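Local structure of putative TetR-family transcriptional regulator (Rhodococcus sp., 2G3B) at the interface of chains A and B. The protein probably binds operator DNA through an N-terminal helix-turn-helix and regulates transcription, most likely as a repressor of the TetR family. Coordinates in Å, arbitrary orientation; residue numbers count along the deposited sequence, not the author numbering. Chains: chain A/B, putative TetR-family transcriptional regulator.

Contact 1: the interface of chains A and B. Residues chain A 122, 126, 153, 156-157, 160; chain B 162, 165.
The guanidinium of B:Arg165 is slotted edge-first into chain A, with the methyl CG2 of A:Thr122 on one face, 3.6 Å above the plane and over its centre. On the opposite face lies CA of A:Ala157, displaced toward the rim. The edge is left to polar partners: OG1 of A:Thr156 and the carboxylate of A:Glu160 both meet it in plane. NE and NH2 grip A:Glu160 side-on, both converging on the same oxygen. NH2 of B:Arg165 makes the salt bridge, 2.8 Å to OE2 of A:Glu160, and the NE of B:Arg165 adds a longer bond of 3.2 Å to OE2 of A:Glu160. Both nitrogens approach from the same face of the carboxylate, whose plane is turned 44° from the guanidinium. NH2 of B:Arg165 also donates to the hydroxyl OG1 of A:Thr156 at 3.1 Å, so it bridges the two acceptors. That hydroxyl in turn donates to the carbonyl O of A:Val153 one turn back. Its chi1 of 57° tucks OG1 between backbone N and carbonyl carbon, within range of both partners, and the internal bond should leave its oxygen lone pairs for the arginine. An extended chain from CG to NE carries the B:Arg165 head this far across. Beside it, CD2 of B:Leu162 packs on CB of A:Ala157 at 3.6 Å and reaches toward CG1 of A:Val153. The setting is a helical dimer interface of the kind typical of TetR-family proteins: helix 148-167 of chain B sends its side chains against helix 148-167 of chain A, while helix 115-139 lays A:Thr122 over one guanidinium face and brings A:Val126 near NH1.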
# COMPACT_ATOMS: atom_id res chain seq x y z
N THR A 122 -1.07 0.84 -13.31
CA THR A 122 0.10 1.09 -12.47
C THR A 122 1.35 1.22 -13.37
O THR A 122 2.20 2.12 -13.15
CB THR A 122 0.32 -0.05 -11.45
OG1 THR A 122 -0.83 -0.14 -10.63
CG2 THR A 122 1.59 0.18 -10.57
N VAL A 126 4.07 4.21 -13.38
CA VAL A 126 5.50 3.87 -13.27
C VAL A 126 6.34 4.43 -14.45
O VAL A 126 7.43 4.97 -14.27
CB VAL A 126 5.62 2.33 -13.19
CG1 VAL A 126 7.11 1.89 -13.37
CG2 VAL A 126 5.12 1.83 -11.78
N VAL A 153 9.50 1.83 -10.04
CA VAL A 153 8.64 0.86 -9.34
C VAL A 153 8.70 1.15 -7.84
O VAL A 153 7.68 1.24 -7.15
CB VAL A 153 9.05 -0.62 -9.62
CG1 VAL A 153 8.35 -1.58 -8.61
CG2 VAL A 153 8.67 -1.02 -11.07
N THR A 156 7.12 4.70 -6.78
CA THR A 156 5.65 4.69 -6.82
C THR A 156 5.10 3.75 -5.76
O THR A 156 4.03 4.02 -5.19
CB THR A 156 5.11 4.33 -8.19
OG1 THR A 156 5.62 3.06 -8.57
CG2 THR A 156 5.50 5.42 -9.23
N ALA A 157 5.79 2.63 -5.53
CA ALA A 157 5.39 1.73 -4.44
C ALA A 157 5.46 2.44 -3.06
O ALA A 157 4.59 2.24 -2.19
CB ALA A 157 6.24 0.43 -4.43
N GLU A 160 2.39 4.54 -2.64
CA GLU A 160 1.24 3.73 -2.25
C GLU A 160 1.30 3.31 -0.77
O GLU A 160 0.31 3.33 -0.08
CB GLU A 160 1.20 2.46 -3.15
CG GLU A 160 0.63 2.76 -4.57
CD GLU A 160 0.24 1.47 -5.29
OE1 GLU A 160 -0.50 0.63 -4.71
OE2 GLU A 160 0.67 1.26 -6.43
N LEU B 162 5.27 -2.24 -1.78
CA LEU B 162 5.73 -3.35 -2.62
C LEU B 162 4.99 -4.61 -2.26
O LEU B 162 4.59 -5.36 -3.12
CB LEU B 162 7.22 -3.62 -2.40
CG LEU B 162 8.13 -2.56 -3.04
CD1 LEU B 162 9.52 -2.79 -2.52
CD2 LEU B 162 8.05 -2.71 -4.59
N ARG B 165 1.66 -4.83 -4.06
CA ARG B 165 1.82 -5.27 -5.44
C ARG B 165 2.16 -6.75 -5.60
O ARG B 165 1.63 -7.41 -6.50
CB ARG B 165 2.90 -4.44 -6.12
CG ARG B 165 2.43 -2.98 -6.25
CD ARG B 165 3.37 -2.22 -7.07
NE ARG B 165 2.98 -0.82 -7.05
CZ ARG B 165 3.66 0.14 -7.65
NH1 ARG B 165 4.74 -0.16 -8.36
NH2 ARG B 165 3.25 1.39 -7.53

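Contact 2: the interface of chains A and B. Residues chain A 105, 108, 118-119, 122; chain B 164-165, 168, 170.
A:Arg105 and B:Glu170 form the charged core of this patch, where NH1 of A:Arg105 donates to OE1 of B:Glu170 at 2.8 Å in an almost straight bond, 173° at the hydrogen. The carboxylate oxygen lies in the guanidinium plane, yet the nitrogen comes to it from above the carboxylate plane, the two flat groups being turned 57° apart. Packing is tight around this salt bridge. CG of B:Arg165 sits over the centre of the A:Arg105 guanidinium, 3.7 Å above its plane, and CD2 of A:Leu118 lies against the other face, nearer the rim. The A:Arg105 chain leaves with CG anti to the backbone N (chi1 166°), then bends at chi2 and chi3, which folds its head back into this sandwich. B:Glu170 arrives from the loop after helix 148-167 on an extended side chain, its carboxylate lying along A:Ala119, with CD of B:Glu170 3.7 Å from CA of A:Ala119. Its other oxygen, OE2, faces the CB and CG2 of A:Thr122. The carboxylates of B:Glu170 and A:Glu160 would probably offset the charge of A:Arg105 and B:Arg165, which lie close together. Toward the backbone of A:Arg105 the fit is looser and partly bridged by solvent. SG of B:Cys168 reaches the in-plane edge of the A:Arg105 guanidinium and touches CB of A:Ala108 at 3.9 Å, a light contact. Farther along, the two main chains are joined indirectly: the oxygen of water 1 stands 2.9 Å from the carbonyl O of A:Arg105 and 3.1 Å from the carbonyl O of B:Gly164.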
# COMPACT_ATOMS: atom_id res chain seq x y z
N ARG A 105 -6.42 -1.38 -5.14
CA ARG A 105 -5.16 -2.15 -4.85
C ARG A 105 -5.41 -3.30 -3.84
O ARG A 105 -4.97 -4.45 -4.05
CB ARG A 105 -4.05 -1.18 -4.39
CG ARG A 105 -2.86 -1.88 -3.76
CD ARG A 105 -1.99 -2.59 -4.80
NE ARG A 105 -1.44 -1.67 -5.80
CZ ARG A 105 -1.06 -2.02 -7.02
NH1 ARG A 105 -1.13 -3.30 -7.44
NH2 ARG A 105 -0.60 -1.09 -7.84
N ALA A 108 -7.78 -6.18 -5.49
CA ALA A 108 -7.22 -6.99 -6.57
C ALA A 108 -6.47 -8.22 -6.03
O ALA A 108 -6.19 -9.14 -6.78
CB ALA A 108 -6.33 -6.15 -7.47
N LEU A 118 -5.41 -3.17 -13.25
CA LEU A 118 -4.62 -2.43 -12.26
C LEU A 118 -3.13 -2.44 -12.62
O LEU A 118 -2.45 -1.43 -12.44
CB LEU A 118 -4.80 -3.03 -10.85
CG LEU A 118 -4.04 -2.40 -9.66
CD1 LEU A 118 -4.28 -0.87 -9.56
CD2 LEU A 118 -4.43 -3.11 -8.37
N ALA A 119 -2.63 -3.58 -13.06
CA ALA A 119 -1.22 -3.72 -13.49
C ALA A 119 -0.93 -2.78 -14.65
O ALA A 119 0.12 -2.11 -14.70
CB ALA A 119 -0.92 -5.17 -13.88
N THR A 122 -1.07 0.84 -13.31
CA THR A 122 0.10 1.09 -12.47
C THR A 122 1.35 1.22 -13.37
O THR A 122 2.20 2.12 -13.15
CB THR A 122 0.32 -0.05 -11.45
OG1 THR A 122 -0.83 -0.14 -10.63
CG2 THR A 122 1.59 0.18 -10.57
N GLY B 164 1.95 -4.84 -1.24
CA GLY B 164 0.60 -4.83 -1.83
C GLY B 164 0.63 -5.25 -3.30
O GLY B 164 -0.28 -5.94 -3.77
N ARG B 165 1.66 -4.83 -4.06
CA ARG B 165 1.82 -5.27 -5.44
C ARG B 165 2.16 -6.75 -5.60
O ARG B 165 1.63 -7.41 -6.50
CB ARG B 165 2.90 -4.44 -6.12
CG ARG B 165 2.43 -2.98 -6.25
CD ARG B 165 3.37 -2.22 -7.07
NE ARG B 165 2.98 -0.82 -7.05
CZ ARG B 165 3.66 0.14 -7.65
NH1 ARG B 165 4.74 -0.16 -8.36
NH2 ARG B 165 3.25 1.39 -7.53
N CYS B 168 -0.77 -8.88 -5.21
CA CYS B 168 -1.57 -8.78 -6.46
C CYS B 168 -0.96 -9.60 -7.59
O CYS B 168 -1.50 -9.64 -8.70
CB CYS B 168 -1.58 -7.30 -6.94
SG CYS B 168 -2.72 -6.35 -6.04
N GLU B 170 1.55 -8.72 -9.09
CA GLU B 170 1.97 -7.74 -10.05
C GLU B 170 3.48 -7.69 -10.14
O GLU B 170 4.02 -7.23 -11.16
CB GLU B 170 1.41 -6.36 -9.64
CG GLU B 170 1.43 -5.37 -10.77
CD GLU B 170 0.72 -4.08 -10.35
OE1 GLU B 170 -0.48 -4.13 -10.08
OE2 GLU B 170 1.37 -3.06 -10.27
O HOH W 1 -2.79 -5.03 -2.28

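Contact 1 and contact 2 are neighbouring parts of one surface, their C-alpha centres about 8 Å apart, and they share A:Thr122 and B:Arg165. The end of B:Arg165 belongs to contact 1, while its CG serves contact 2, and the same A:Thr122 methyl touches the arginine head and the B:Glu170 carboxylate, so the two ion pairs lie side by side. On chain A, helix 115-139 enters both; contact 1 adds helix 148-167 and contact 2 adds helix 92-110. Two-fold symmetry repeats each set with the chains exchanged, consistent with the dimers through which TetR-family regulators usually present paired DNA-binding motifs.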